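Local coordinates for acetoin utilization protein (PDB 2Q04), which is of unproven function but, as a member of the GNAT acetyltransferase family, probably transfers an acetyl group from acetyl-CoA to an acceptor, at residues E20-V25 and A31-D36; V76-P81 and Y129-T134; P93-L98 and P193-H198. All coordinates share one frame; numbering follows the deposited sequence.

Interaction 1 of 3, residues E20-V25 and A31-D36; sequences EIEGPV and ATYKLD
Tyr33 meets Val25 and Glu22 with its ring and hydroxyl, with no hydrogen bond between the two segments. Methyl CG1 of Val25 lies 4.1 Å from Tyr33 CE2 and comes edge-on to the ring. At the far end of the same ring, Tyr33 OH stands 3.8 Å from Glu22 OE2, too long for a hydrogen bond, with the carboxylate turned 56° from the ring plane. The acid is held instead by Arg67, which forms a salt bridge with its OE1. Beyond CG the glutamate chain is extended (chi2 -170°), and this carries the carboxylate from strand 19-23 out to the end of the tyrosine.

In the next shell, strand 62-68 supplies the floor. Ile65 and Arg67 touch the ring of Tyr33, while Asn70 and Ile72 meet it from the turn and strand that follow. The same strand 62-68 fixes the other partner, since Glu22 pairs through its backbone with Ile65 and Val25 with Ile63. The peptide between Gly23 and Pro24 is cis.

Tyr33 thus reaches over the antiparallel hairpin of strands 62-68 and 71-79 toward strand 19-23, within the mixed central sheet of the GNAT fold.

Interaction 2 of 3, residues V76-P81 and Y129-T134; sequences VTFLYP and YLILTT. With CA (calcium ion), chain G.
Phe78 and Ile131 meet across strand 95-103, which lies between their own strands in the sheet, so side chains and not backbone bonds make the link. From CB, the phenylalanine turns CG back beside its own backbone N (chi1 -62°), and the ring extends toward strand 130-135. One side of the ring does the touching: CD1 is 4.1 Å from Ile131 CG2, and the next atom, CE1, is 4.0 Å from that same methyl. The methyl sits against the rim, close to the plane of the ring, and the two side chains run at a slant to one another. Ile131 presents this branch because CG2 stands anti to its backbone N.

A looser contact lies at the end of the segments, where Tyr80 OH comes within 4.4 Å of Tyr129 CE1, again at a ring edge. The two hydroxyls share a partner, for each is hydrogen-bonded to the amino group of Gly1, and Tyr80 OH also bonds to Pro93 O.

At its other end segment 129-134 helps hold a calcium ion. Thr134 O binds it at 2.5 Å, and Gly99 O of strand 95-103 is a second protein ligand, so the ion joins two parallel strands. Three waters complete the ligands seen: one donates a hydrogen bond to Thr133 OG1 at 2.7 Å, and another accepts one from Thr134 N at 2.8 Å.

Strands 95-103 and 130-135, joined by helix 112-121, form a parallel beta-alpha-beta unit of the GNAT fold. The helix packs Ser120 against Phe78 and Met121 against Ile131, while Leu96 and Leu98 of the intervening strand 95-103 press on the phenylalanine.

Interaction 3 of 3, residues P93-L98 and P193-H198; sequences PYILEL and PEVVAH
A bond of 2.9 Å from Ala197 N to Pro193 O closes the first turn of helix 193-203, the turn that sets Val195 against Tyr94 and Ile95. This is helix-on-sheet packing of an alpha/beta fold: the helix lies against a face of the GNAT sheet near the start of strand 95-103, with Leu130 of the adjoining strand also touching Val195. The valine straddles two residues with its forked end. Its CG2 is 3.6 Å from Tyr94 CB and 3.8 Å from Tyr94 CD2, reaching the ring obliquely, although the rest of the tyrosine leads away from the helix. The other methyl, CG1, touches both residues, 3.9 Å from Tyr94 CB and 4.0 Å from Ile95 CG1, the valine and isoleucine side chains lying alongside and pointing opposite ways.

One turn on, His198 swings CG anti to its backbone N (chi1 -177°) and sends its ring toward the strand. NE2 is hydrogen-bonded to Glu89 O, which ties the imidazole to the loop carrying a second calcium site, formed by Ser88 and Gly90. The carbon next to NE2, His198 CD2, lies 3.5 Å from Ile95 CD1.

Overall arrangement
The three contacts follow one sheet from one side of the molecule to the other. Interaction 1 closes before the others open and lies on the far side of the chain's centre from interaction 3, about 28 Å away between centres. Interactions 2 and 3, with centres about 10 Å apart, alternate along the chain: strand 95-103, carrying segment 93-98, runs between strands 71-79 and 130-135 of interaction 2. They touch directly, Leu79 O with Glu97 N and Thr133 OG1 with Leu98 O, both probable hydrogen bonds. In GNAT relatives acetyl-CoA sits where two parallel strands splay; strands 95-103 and 130-135 are the probable counterparts here.

Interaction 1 of 3, residues E20-V25 and A31-D36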
loop_
_atom_site.group_PDB
_atom_site.type_symbol
_atom_site.label_atom_id
_atom_site.label_comp_id
_atom_site.label_asym_id
_atom_site.label_seq_id
_atom_site.Cartn_x
_atom_site.Cartn_y
_atom_site.Cartn_z
ATOM N N GLU A 20 13.777 5.546 -10.693
ATOM C CA GLU A 20 12.627 6.302 -11.149
ATOM C C GLU A 20 11.390 5.867 -10.395
ATOM O O GLU A 20 11.009 4.676 -10.405
ATOM C CB GLU A 20 12.423 6.136 -12.655
ATOM C CG GLU A 20 13.690 6.354 -13.477
ATOM C CD GLU A 20 14.458 7.608 -13.068
ATOM O OE1 GLU A 20 13.819 8.661 -12.852
ATOM O OE2 GLU A 20 15.702 7.537 -12.967
ATOM N N ILE A 21 10.785 6.820 -9.702
ATOM C CA ILE A 21 9.600 6.567 -8.915
ATOM C C ILE A 21 8.427 7.255 -9.570
ATOM O O ILE A 21 8.358 8.477 -9.607
ATOM C CB ILE A 21 9.786 7.057 -7.489
ATOM C CG1 ILE A 21 10.941 6.278 -6.843
ATOM C CG2 ILE A 21 8.491 6.871 -6.679
ATOM C CD1 ILE A 21 11.264 6.699 -5.505
ATOM N N GLU A 22 7.505 6.458 -10.105
ATOM C CA GLU A 22 6.481 6.987 -10.962
ATOM C C GLU A 22 5.213 6.140 -10.969
ATOM O O GLU A 22 5.254 4.926 -10.762
ATOM C CB GLU A 22 7.025 7.086 -12.381
ATOM C CG GLU A 22 7.404 5.718 -12.984
ATOM C CD GLU A 22 8.145 5.829 -14.284
ATOM O OE1 GLU A 22 8.968 6.755 -14.432
ATOM O OE2 GLU A 22 7.942 4.959 -15.149
ATOM N N GLY A 23 4.098 6.792 -11.293
ATOM C CA GLY A 23 2.823 6.120 -11.454
ATOM C C GLY A 23 1.677 7.089 -11.234
ATOM O O GLY A 23 1.911 8.261 -10.909
ATOM N N PRO A 24 0.411 6.598 -11.368
ATOM C CA PRO A 24 0.087 5.195 -11.688
ATOM C C PRO A 24 0.506 4.776 -13.113
ATOM O O PRO A 24 0.341 5.546 -14.076
ATOM C CB PRO A 24 -1.452 5.135 -11.532
ATOM C CG PRO A 24 -1.835 6.405 -10.830
ATOM C CD PRO A 24 -0.806 7.409 -11.171
ATOM N N VAL A 25 1.057 3.566 -13.220
ATOM C CA VAL A 25 1.520 3.009 -14.496
ATOM C C VAL A 25 0.422 2.139 -15.100
ATOM O O VAL A 25 -0.203 1.347 -14.401
ATOM C CB VAL A 25 2.798 2.129 -14.285
ATOM C CG1 VAL A 25 3.324 1.622 -15.605
ATOM C CG2 VAL A 25 3.882 2.922 -13.532
ATOM N N ALA A 31 3.361 -4.486 -18.154
ATOM C CA ALA A 31 3.615 -5.816 -18.709
ATOM C C ALA A 31 4.971 -5.904 -19.405
ATOM O O ALA A 31 5.531 -6.990 -19.545
ATOM C CB ALA A 31 2.509 -6.200 -19.673
ATOM N N THR A 32 5.489 -4.757 -19.849
ATOM C CA THR A 32 6.777 -4.712 -20.564
ATOM C C THR A 32 7.979 -4.702 -19.595
ATOM O O THR A 32 9.105 -5.008 -19.991
ATOM C CB THR A 32 6.867 -3.480 -21.480
ATOM O OG1 THR A 32 6.824 -2.287 -20.690
ATOM C CG2 THR A 32 5.717 -3.470 -22.487
ATOM N N TYR A 33 7.733 -4.339 -18.335
ATOM C CA TYR A 33 8.791 -4.330 -17.331
ATOM C C TYR A 33 9.020 -5.736 -16.775
ATOM O O TYR A 33 8.347 -6.687 -17.167
ATOM C CB TYR A 33 8.449 -3.362 -16.186
ATOM C CG TYR A 33 8.263 -1.916 -16.614
ATOM C CD1 TYR A 33 9.149 -1.307 -17.494
ATOM C CD2 TYR A 33 7.244 -1.145 -16.076
ATOM C CE1 TYR A 33 8.982 0.021 -17.878
ATOM C CE2 TYR A 33 7.081 0.187 -16.435
ATOM C CZ TYR A 33 7.951 0.764 -17.335
ATOM O OH TYR A 33 7.786 2.083 -17.692
ATOM N N LYS A 34 9.992 -5.856 -15.876
ATOM C CA LYS A 34 10.334 -7.133 -15.266
ATOM C C LYS A 34 10.503 -6.973 -13.757
ATOM O O LYS A 34 11.371 -6.244 -13.303
ATOM C CB LYS A 34 11.634 -7.670 -15.874
ATOM C CG LYS A 34 12.088 -9.011 -15.302
ATOM C CD LYS A 34 13.279 -9.576 -16.072
ATOM C CE LYS A 34 13.628 -10.989 -15.607
ATOM N NZ LYS A 34 14.706 -11.612 -16.438
ATOM N N LEU A 35 9.668 -7.654 -12.983
ATOM C CA LEU A 35 9.795 -7.619 -11.527
ATOM C C LEU A 35 11.144 -8.176 -11.085
ATOM O O LEU A 35 11.559 -9.259 -11.522
ATOM C CB LEU A 35 8.674 -8.423 -10.856
ATOM C CG LEU A 35 7.397 -7.673 -10.472
ATOM C CD1 LEU A 35 6.486 -8.589 -9.659
ATOM C CD2 LEU A 35 7.710 -6.413 -9.686
ATOM N N ASP A 36 11.817 -7.439 -10.205
ATOM C CA ASP A 36 13.084 -7.878 -9.648
ATOM C C ASP A 36 12.891 -9.219 -8.914
ATOM O O ASP A 36 11.886 -9.405 -8.218
ATOM C CB ASP A 36 13.616 -6.834 -8.674
ATOM C CG ASP A 36 15.005 -7.132 -8.217
ATOM O OD1 ASP A 36 15.945 -6.921 -9.010
ATOM O OD2 ASP A 36 15.167 -7.578 -7.061
#

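Interaction 2 of 3, residues V76-P81 and Y129-T134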
loop_
_atom_site.group_PDB
_atom_site.type_symbol
_atom_site.label_atom_id
_atom_site.label_comp_id
_atom_site.label_asym_id
_atom_site.label_seq_id
_atom_site.Cartn_x
_atom_site.Cartn_y
_atom_site.Cartn_z
ATOM N N VAL A 76 4.120 -0.019 -4.973
ATOM C CA VAL A 76 3.077 0.161 -4.002
ATOM C C VAL A 76 1.753 0.134 -4.745
ATOM O O VAL A 76 1.630 0.738 -5.822
ATOM C CB VAL A 76 3.242 1.489 -3.205
ATOM C CG1 VAL A 76 3.181 2.693 -4.132
ATOM C CG2 VAL A 76 2.185 1.591 -2.122
ATOM N N THR A 77 0.772 -0.609 -4.196
ATOM C CA THR A 77 -0.504 -0.857 -4.899
ATOM C C THR A 77 -1.685 -0.208 -4.205
ATOM O O THR A 77 -1.698 -0.063 -2.987
ATOM C CB THR A 77 -0.800 -2.359 -5.013
ATOM O OG1 THR A 77 -1.205 -2.871 -3.735
ATOM C CG2 THR A 77 0.417 -3.112 -5.503
ATOM N N PHE A 78 -2.685 0.182 -5.006
ATOM C CA PHE A 78 -3.929 0.732 -4.487
ATOM C C PHE A 78 -5.067 0.143 -5.238
ATOM O O PHE A 78 -5.017 0.027 -6.459
ATOM C CB PHE A 78 -3.965 2.247 -4.638
ATOM C CG PHE A 78 -2.910 2.935 -3.906
ATOM C CD1 PHE A 78 -3.123 3.379 -2.610
ATOM C CD2 PHE A 78 -1.662 3.143 -4.490
ATOM C CE1 PHE A 78 -2.108 4.022 -1.902
ATOM C CE2 PHE A 78 -0.654 3.784 -3.796
ATOM C CZ PHE A 78 -0.877 4.231 -2.501
ATOM N N LEU A 79 -6.106 -0.243 -4.512
ATOM C CA LEU A 79 -7.316 -0.782 -5.115
ATOM C C LEU A 79 -8.388 -0.842 -4.059
ATOM O O LEU A 79 -8.121 -0.573 -2.878
ATOM C CB LEU A 79 -7.062 -2.189 -5.692
ATOM C CG LEU A 79 -6.688 -3.308 -4.701
ATOM C CD1 LEU A 79 -6.738 -4.661 -5.400
ATOM C CD2 LEU A 79 -5.304 -3.070 -4.062
ATOM N N TYR A 80 -9.605 -1.198 -4.459
ATOM C CA TYR A 80 -10.689 -1.351 -3.496
ATOM C C TYR A 80 -10.441 -2.564 -2.628
ATOM O O TYR A 80 -9.859 -3.543 -3.086
ATOM C CB TYR A 80 -12.044 -1.469 -4.195
ATOM C CG TYR A 80 -12.603 -0.150 -4.670
ATOM C CD1 TYR A 80 -12.594 0.971 -3.841
ATOM C CD2 TYR A 80 -13.213 -0.040 -5.911
ATOM C CE1 TYR A 80 -13.107 2.165 -4.257
ATOM C CE2 TYR A 80 -13.744 1.160 -6.340
ATOM C CZ TYR A 80 -13.694 2.261 -5.507
ATOM O OH TYR A 80 -14.225 3.464 -5.921
ATOM N N PRO A 81 -10.869 -2.498 -1.349
ATOM C CA PRO A 81 -10.668 -3.600 -0.412
ATOM C C PRO A 81 -11.208 -4.931 -0.923
ATOM O O PRO A 81 -12.156 -4.958 -1.693
ATOM C CB PRO A 81 -11.436 -3.145 0.833
ATOM C CG PRO A 81 -11.489 -1.681 0.737
ATOM C CD PRO A 81 -11.552 -1.355 -0.708
ATOM N N TYR A 129 -10.195 10.118 -0.901
ATOM C CA TYR A 129 -10.322 8.757 -0.382
ATOM C C TYR A 129 -9.863 8.646 1.044
ATOM O O TYR A 129 -9.000 9.397 1.496
ATOM C CB TYR A 129 -9.507 7.781 -1.233
ATOM C CG TYR A 129 -10.031 7.599 -2.626
ATOM C CD1 TYR A 129 -11.024 6.665 -2.900
ATOM C CD2 TYR A 129 -9.524 8.340 -3.673
ATOM C CE1 TYR A 129 -11.500 6.487 -4.185
ATOM C CE2 TYR A 129 -9.994 8.177 -4.960
ATOM C CZ TYR A 129 -10.983 7.255 -5.215
ATOM O OH TYR A 129 -11.454 7.096 -6.508
ATOM N N LEU A 130 -10.498 7.739 1.773
ATOM C CA LEU A 130 -9.975 7.255 3.016
ATOM C C LEU A 130 -9.161 5.991 2.662
ATOM O O LEU A 130 -9.728 4.970 2.222
ATOM C CB LEU A 130 -11.123 6.923 4.001
ATOM C CG LEU A 130 -10.709 6.577 5.445
ATOM C CD1 LEU A 130 -11.890 6.745 6.431
ATOM C CD2 LEU A 130 -10.132 5.164 5.524
ATOM N N ILE A 131 -7.835 6.100 2.751
ATOM C CA ILE A 131 -6.947 5.014 2.331
ATOM C C ILE A 131 -6.472 4.206 3.539
ATOM O O ILE A 131 -5.674 4.681 4.340
ATOM C CB ILE A 131 -5.708 5.567 1.544
ATOM C CG1 ILE A 131 -6.173 6.461 0.387
ATOM C CG2 ILE A 131 -4.830 4.403 1.008
ATOM C CD1 ILE A 131 -5.057 7.290 -0.238
ATOM N N LEU A 132 -6.984 2.998 3.672
ATOM C CA LEU A 132 -6.601 2.138 4.761
ATOM C C LEU A 132 -5.621 1.099 4.273
ATOM O O LEU A 132 -5.494 0.875 3.081
ATOM C CB LEU A 132 -7.849 1.472 5.401
ATOM C CG LEU A 132 -8.752 0.537 4.539
ATOM C CD1 LEU A 132 -8.116 -0.841 4.321
ATOM C CD2 LEU A 132 -10.108 0.375 5.205
ATOM N N THR A 133 -4.909 0.481 5.201
ATOM C CA THR A 133 -3.955 -0.572 4.860
ATOM C C THR A 133 -3.789 -1.523 6.042
ATOM O O THR A 133 -3.958 -1.128 7.195
ATOM C CB THR A 133 -2.526 0.035 4.443
ATOM O OG1 THR A 133 -1.860 -0.861 3.556
ATOM C CG2 THR A 133 -1.660 0.275 5.642
ATOM N N THR A 134 -3.486 -2.776 5.741
ATOM C CA THR A 134 -3.271 -3.786 6.760
ATOM C C THR A 134 -1.897 -4.381 6.602
ATOM O O THR A 134 -1.464 -4.656 5.485
ATOM C CB THR A 134 -4.278 -4.906 6.631
ATOM O OG1 THR A 134 -4.262 -5.407 5.287
ATOM C CG2 THR A 134 -5.671 -4.414 6.970
HETATM CA CA CA G . -1.475 -5.081 3.076
HETATM O O HOH W 1 -0.273 -2.989 3.412
HETATM O O HOH W 2 -3.578 -3.470 3.010
HETATM O O HOH W 3 -2.446 -7.604 2.752
#

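Interaction 3 of 3, residues P93-L98 and P193-H198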
loop_
_atom_site.group_PDB
_atom_site.type_symbol
_atom_site.label_atom_id
_atom_site.label_comp_id
_atom_site.label_asym_id
_atom_site.label_seq_id
_atom_site.Cartn_x
_atom_site.Cartn_y
_atom_site.Cartn_z
ATOM N N PRO A 93 -17.678 3.817 -1.921
ATOM C CA PRO A 93 -16.637 3.939 -2.943
ATOM C C PRO A 93 -15.499 4.933 -2.581
ATOM O O PRO A 93 -14.576 5.133 -3.388
ATOM C CB PRO A 93 -17.410 4.436 -4.164
ATOM C CG PRO A 93 -18.561 5.187 -3.604
ATOM C CD PRO A 93 -18.904 4.558 -2.287
ATOM N N TYR A 94 -15.573 5.549 -1.391
ATOM C CA TYR A 94 -14.531 6.485 -0.936
ATOM C C TYR A 94 -13.485 5.785 -0.071
ATOM O O TYR A 94 -12.560 6.417 0.423
ATOM C CB TYR A 94 -15.152 7.643 -0.155
ATOM C CG TYR A 94 -16.099 8.496 -0.977
ATOM C CD1 TYR A 94 -15.611 9.464 -1.847
ATOM C CD2 TYR A 94 -17.473 8.334 -0.881
ATOM C CE1 TYR A 94 -16.455 10.230 -2.601
ATOM C CE2 TYR A 94 -18.323 9.095 -1.622
ATOM C CZ TYR A 94 -17.812 10.051 -2.490
ATOM O OH TYR A 94 -18.666 10.826 -3.243
ATOM N N ILE A 95 -13.645 4.481 0.124
ATOM C CA ILE A 95 -12.678 3.709 0.878
ATOM C C ILE A 95 -11.788 2.900 -0.074
ATOM O O ILE A 95 -12.271 2.062 -0.846
ATOM C CB ILE A 95 -13.367 2.790 1.917
ATOM C CG1 ILE A 95 -13.982 3.649 3.029
ATOM C CG2 ILE A 95 -12.354 1.796 2.518
ATOM C CD1 ILE A 95 -14.683 2.865 4.107
ATOM N N LEU A 96 -10.490 3.201 -0.036
ATOM C CA LEU A 96 -9.514 2.593 -0.919
ATOM C C LEU A 96 -8.472 1.878 -0.081
ATOM O O LEU A 96 -8.161 2.310 1.017
ATOM C CB LEU A 96 -8.841 3.686 -1.755
ATOM C CG LEU A 96 -8.026 3.249 -2.968
ATOM C CD1 LEU A 96 -8.920 2.636 -4.033
ATOM C CD2 LEU A 96 -7.276 4.434 -3.532
ATOM N N GLU A 97 -7.938 0.779 -0.588
ATOM C CA GLU A 97 -6.909 0.056 0.144
ATOM C C GLU A 97 -5.538 0.181 -0.514
ATOM O O GLU A 97 -5.399 0.013 -1.714
ATOM C CB GLU A 97 -7.272 -1.429 0.308
ATOM C CG GLU A 97 -6.279 -2.195 1.233
ATOM C CD GLU A 97 -6.489 -3.697 1.230
ATOM O OE1 GLU A 97 -7.406 -4.169 0.540
ATOM O OE2 GLU A 97 -5.705 -4.406 1.898
ATOM N N LEU A 98 -4.557 0.568 0.284
ATOM C CA LEU A 98 -3.185 0.442 -0.087
ATOM C C LEU A 98 -2.873 -1.019 0.097
ATOM O O LEU A 98 -2.713 -1.489 1.222
ATOM C CB LEU A 98 -2.303 1.315 0.833
ATOM C CG LEU A 98 -0.805 1.483 0.500
ATOM C CD1 LEU A 98 -0.183 2.503 1.444
ATOM C CD2 LEU A 98 -0.036 0.153 0.579
ATOM N N PRO A 193 -17.379 13.092 6.691
ATOM C CA PRO A 193 -17.528 12.417 7.994
ATOM C C PRO A 193 -18.237 11.050 7.907
ATOM O O PRO A 193 -17.972 10.163 8.720
ATOM C CB PRO A 193 -18.384 13.407 8.807
ATOM C CG PRO A 193 -18.197 14.713 8.143
ATOM C CD PRO A 193 -17.992 14.434 6.698
ATOM N N GLU A 194 -19.138 10.905 6.937
ATOM C CA GLU A 194 -19.890 9.661 6.751
ATOM C C GLU A 194 -18.960 8.516 6.373
ATOM O O GLU A 194 -19.157 7.387 6.797
ATOM C CB GLU A 194 -20.965 9.836 5.666
ATOM C CG GLU A 194 -22.120 10.766 6.061
ATOM C CD GLU A 194 -21.721 12.239 6.101
ATOM O OE1 GLU A 194 -20.773 12.624 5.386
ATOM O OE2 GLU A 194 -22.369 13.012 6.840
ATOM N N VAL A 195 -17.955 8.824 5.563
ATOM C CA VAL A 195 -16.975 7.842 5.144
ATOM C C VAL A 195 -16.107 7.408 6.339
ATOM O O VAL A 195 -15.782 6.230 6.489
ATOM C CB VAL A 195 -16.064 8.414 4.037
ATOM C CG1 VAL A 195 -14.945 7.428 3.690
ATOM C CG2 VAL A 195 -16.886 8.761 2.799
ATOM N N VAL A 196 -15.740 8.374 7.173
ATOM C CA VAL A 196 -14.933 8.101 8.344
ATOM C C VAL A 196 -15.716 7.277 9.352
ATOM O O VAL A 196 -15.168 6.383 9.997
ATOM C CB VAL A 196 -14.461 9.401 9.015
ATOM C CG1 VAL A 196 -13.819 9.102 10.378
ATOM C CG2 VAL A 196 -13.482 10.136 8.109
ATOM N N ALA A 197 -16.998 7.589 9.494
ATOM C CA ALA A 197 -17.862 6.860 10.415
ATOM C C ALA A 197 -17.994 5.413 9.982
ATOM O O ALA A 197 -18.049 4.517 10.812
ATOM C CB ALA A 197 -19.230 7.514 10.490
ATOM N N HIS A 198 -18.072 5.194 8.669
ATOM C CA HIS A 198 -18.161 3.857 8.126
ATOM C C HIS A 198 -16.891 3.094 8.424
ATOM O O HIS A 198 -16.933 1.936 8.808
ATOM C CB HIS A 198 -18.392 3.913 6.631
ATOM C CG HIS A 198 -18.569 2.570 5.998
ATOM N ND1 HIS A 198 -19.463 1.640 6.470
ATOM C CD2 HIS A 198 -18.030 2.035 4.879
ATOM C CE1 HIS A 198 -19.435 0.569 5.695
ATOM N NE2 HIS A 198 -18.577 0.787 4.720
#